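Local coordinates for protein cytochrome C' (Rubrivivax gelatinosus, PDB 2J8W) that carries a covalently bound high-spin heme c whose iron lacks a sixth ligand, and is linked to electron transfer though its exact role is unknown, at residues A[94-99]-A[109-114]. Sequence-based numbering, arbitrary orientation.
Sequences DKLDAA and KAAVGE
Ala111 points its methyl at the backbone of helix 79-102: CB lies 3.6 Å from Leu96 CA and 3.7 Å from Leu96 N, and it also meets the carbonyl carbon of Lys95. With so small a side chain at the crossing, the two CA atoms of Leu96 and Ala111 come within 4.9 Å and the local axes within 8.5 Å. Leu96 covers the inner flank of that methyl. Its CG stands anti to the backbone N (chi1 -173°), and chi2 of 67° then sets CD1 against both Ala111 CB and Val112 CG2, each at 3.9 Å. Ala99 CB reaches the same alanine methyl more loosely, farther along its helix. Helices 79-102 and 105-126 are the last two of the cytochrome c' four-helix bundle, consecutive and antiparallel; the axes of 94-99 and 109-114 make 160° between their N-to-C directions. On the exposed flank, in one of the two modelled conformers of Glu114, Lys95, extended beyond CG, crosses the glutamate side chain at about a right angle. There Lys95 NZ donates a hydrogen bond to the syn lone pair of Glu114 OE1 (3.1 Å) as part of a salt bridge, a tentative link that need not persist in the other conformer. Deeper in the bundle, Phe23 of helix 5-30 packs on both Leu96 and Val112, while Ile45 and Val48 of helix 38-52 close over Leu96, whose side chain lies about 7 Å from a bound heme c.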
ATOM      1  N   ASP A  94     -10.830  12.620  -4.673  1.00 16.69           N
ATOM      2  CA  ASP A  94     -10.651  13.327  -5.924  1.00 18.91           C
ATOM      3  C   ASP A  94     -10.329  14.795  -5.655  1.00 17.17           C
ATOM      4  O   ASP A  94      -9.469  15.391  -6.314  1.00 16.97           O
ATOM      5  CB  ASP A  94     -11.930  13.260  -6.774  1.00 20.54           C
ATOM      6  CG  ASP A  94     -12.135  11.943  -7.463  1.00 25.95           C
ATOM      7  OD1 ASP A  94     -11.187  11.147  -7.542  1.00 32.13           O
ATOM      8  OD2 ASP A  94     -13.281  11.740  -7.976  1.00 31.45           O
ATOM      9  N   LYS A  95     -11.063  15.407  -4.756  1.00 16.43           N
ATOM     10  CA  LYS A  95     -10.780  16.789  -4.382  1.00 16.44           C
ATOM     11  C   LYS A  95      -9.416  16.948  -3.736  1.00 15.08           C
ATOM     12  O   LYS A  95      -8.731  17.939  -3.976  1.00 14.98           O
ATOM     13  CB  LYS A  95     -11.846  17.313  -3.442  1.00 19.21           C
ATOM     14  CG  LYS A  95     -13.187  17.437  -4.064  1.00 24.10           C
ATOM     15  CD  LYS A  95     -14.129  18.062  -3.048  1.00 29.80           C
ATOM     16  CE  LYS A  95     -15.257  18.847  -3.644  1.00 32.92           C
ATOM     17  NZ  LYS A  95     -15.804  19.757  -2.603  1.00 35.29           N
ATOM     18  N   LEU A  96      -9.018  15.989  -2.916  1.00 13.96           N
ATOM     19  CA  LEU A  96      -7.706  16.022  -2.312  1.00 14.30           C
ATOM     20  C   LEU A  96      -6.632  15.961  -3.357  1.00 13.69           C
ATOM     21  O   LEU A  96      -5.654  16.712  -3.327  1.00 13.46           O
ATOM     22  CB  LEU A  96      -7.532  14.879  -1.308  1.00 14.04           C
ATOM     23  CG  LEU A  96      -6.252  14.865  -0.464  1.00 14.05           C
ATOM     24  CD1 LEU A  96      -6.196  16.052   0.516  1.00 16.11           C
ATOM     25  CD2 LEU A  96      -6.134  13.515   0.271  1.00 15.83           C
ATOM     26  N   ASP A  97      -6.792  15.062  -4.319  1.00 14.61           N
ATOM     27  CA  ASP A  97      -5.828  14.897  -5.428  1.00 15.91           C
ATOM     28  C   ASP A  97      -5.695  16.247  -6.177  1.00 15.06           C
ATOM     29  O   ASP A  97      -4.601  16.726  -6.438  1.00 16.03           O
ATOM     30  CB  ASP A  97      -6.343  13.720  -6.330  1.00 17.80           C
ATOM     31  CG  ASP A  97      -5.430  13.323  -7.491  0.50 21.48           C
ATOM     32  OD1 ASP A  97      -5.112  14.181  -8.282  0.50 26.73           O
ATOM     33  OD2 ASP A  97      -5.173  12.114  -7.673  0.50 27.14           O
ATOM     34  N   ALA A  98      -6.822  16.867  -6.511  1.00 15.32           N
ATOM     35  CA  ALA A  98      -6.809  18.125  -7.230  1.00 15.38           C
ATOM     36  C   ALA A  98      -6.086  19.199  -6.409  1.00 15.43           C
ATOM     37  O   ALA A  98      -5.304  20.004  -6.936  1.00 16.46           O
ATOM     38  CB  ALA A  98      -8.230  18.550  -7.573  1.00 16.96           C
ATOM     39  N   ALA A  99      -6.350  19.212  -5.116  1.00 15.11           N
ATOM     40  CA  ALA A  99      -5.727  20.175  -4.217  1.00 15.30           C
ATOM     41  C   ALA A  99      -4.215  19.988  -4.166  1.00 14.85           C
ATOM     42  O   ALA A  99      -3.463  20.956  -4.129  1.00 16.15           O
ATOM     43  CB  ALA A  99      -6.334  20.093  -2.840  1.00 15.95           C
ATOM     44  N   LYS A 109      -6.253  21.912   2.816  1.00 12.44           N
ATOM     45  CA  LYS A 109      -6.875  21.812   4.127  1.00 12.80           C
ATOM     46  C   LYS A 109      -8.379  21.482   4.045  1.00 13.10           C
ATOM     47  O   LYS A 109      -8.886  20.627   4.793  1.00 13.64           O
ATOM     48  CB  LYS A 109      -6.632  23.081   4.944  1.00 13.32           C
ATOM     49  CG  LYS A 109      -7.194  23.019   6.346  1.00 13.85           C
ATOM     50  CD  LYS A 109      -6.591  24.040   7.274  1.00 15.34           C
ATOM     51  CE  LYS A 109      -7.081  23.843   8.676  1.00 17.76           C
ATOM     52  NZ  LYS A 109      -5.970  24.490   9.600  1.00 20.82           N
ATOM     53  N   ALA A 110      -9.089  22.125   3.112  1.00 13.15           N
ATOM     54  CA  ALA A 110     -10.514  21.872   2.964  1.00 14.23           C
ATOM     55  C   ALA A 110     -10.720  20.393   2.580  1.00 13.32           C
ATOM     56  O   ALA A 110     -11.601  19.708   3.073  1.00 14.78           O
ATOM     57  CB  ALA A 110     -11.146  22.784   1.926  1.00 15.63           C
ATOM     58  N   ALA A 111      -9.892  19.904   1.669  1.00 13.39           N
ATOM     59  CA  ALA A 111     -10.016  18.527   1.174  1.00 13.03           C
ATOM     60  C   ALA A 111      -9.597  17.517   2.241  1.00 12.92           C
ATOM     61  O   ALA A 111     -10.155  16.425   2.318  1.00 14.06           O
ATOM     62  CB  ALA A 111      -9.234  18.341  -0.086  1.00 14.44           C
ATOM     63  N   VAL A 112      -8.633  17.868   3.093  1.00 13.02           N
ATOM     64  CA  VAL A 112      -8.298  17.010   4.239  1.00 12.73           C
ATOM     65  C   VAL A 112      -9.517  16.864   5.146  1.00 13.03           C
ATOM     66  O   VAL A 112      -9.849  15.766   5.608  1.00 13.67           O
ATOM     67  CB  VAL A 112      -7.092  17.550   5.006  1.00 12.91           C
ATOM     68  CG1 VAL A 112      -6.980  16.941   6.414  1.00 14.58           C
ATOM     69  CG2 VAL A 112      -5.822  17.331   4.220  1.00 14.18           C
ATOM     70  N   GLY A 113     -10.234  17.962   5.369  1.00 13.19           N
ATOM     71  CA  GLY A 113     -11.421  17.863   6.210  1.00 13.89           C
ATOM     72  C   GLY A 113     -12.504  16.997   5.613  1.00 14.34           C
ATOM     73  O   GLY A 113     -13.116  16.149   6.279  1.00 15.87           O
ATOM     74  N   GLU A 114     -12.737  17.201   4.333  1.00 15.34           N
ATOM     75  CA  GLU A 114     -13.775  16.402   3.642  1.00 16.49           C
ATOM     76  C   GLU A 114     -13.381  14.925   3.636  1.00 14.81           C
ATOM     77  O   GLU A 114     -14.202  14.013   3.851  1.00 16.79           O
ATOM     78  CB  GLU A 114     -13.952  16.946   2.219  0.65 18.22           C
ATOM     79  CG  GLU A 114     -15.155  16.431   1.470  0.65 21.19           C
ATOM     80  CD  GLU A 114     -15.538  17.281   0.246  0.65 23.27           C
ATOM     81  OE1 GLU A 114     -14.734  18.118  -0.209  0.65 30.88           O
ATOM     82  OE2 GLU A 114     -16.657  17.085  -0.288  0.65 31.77           O
TER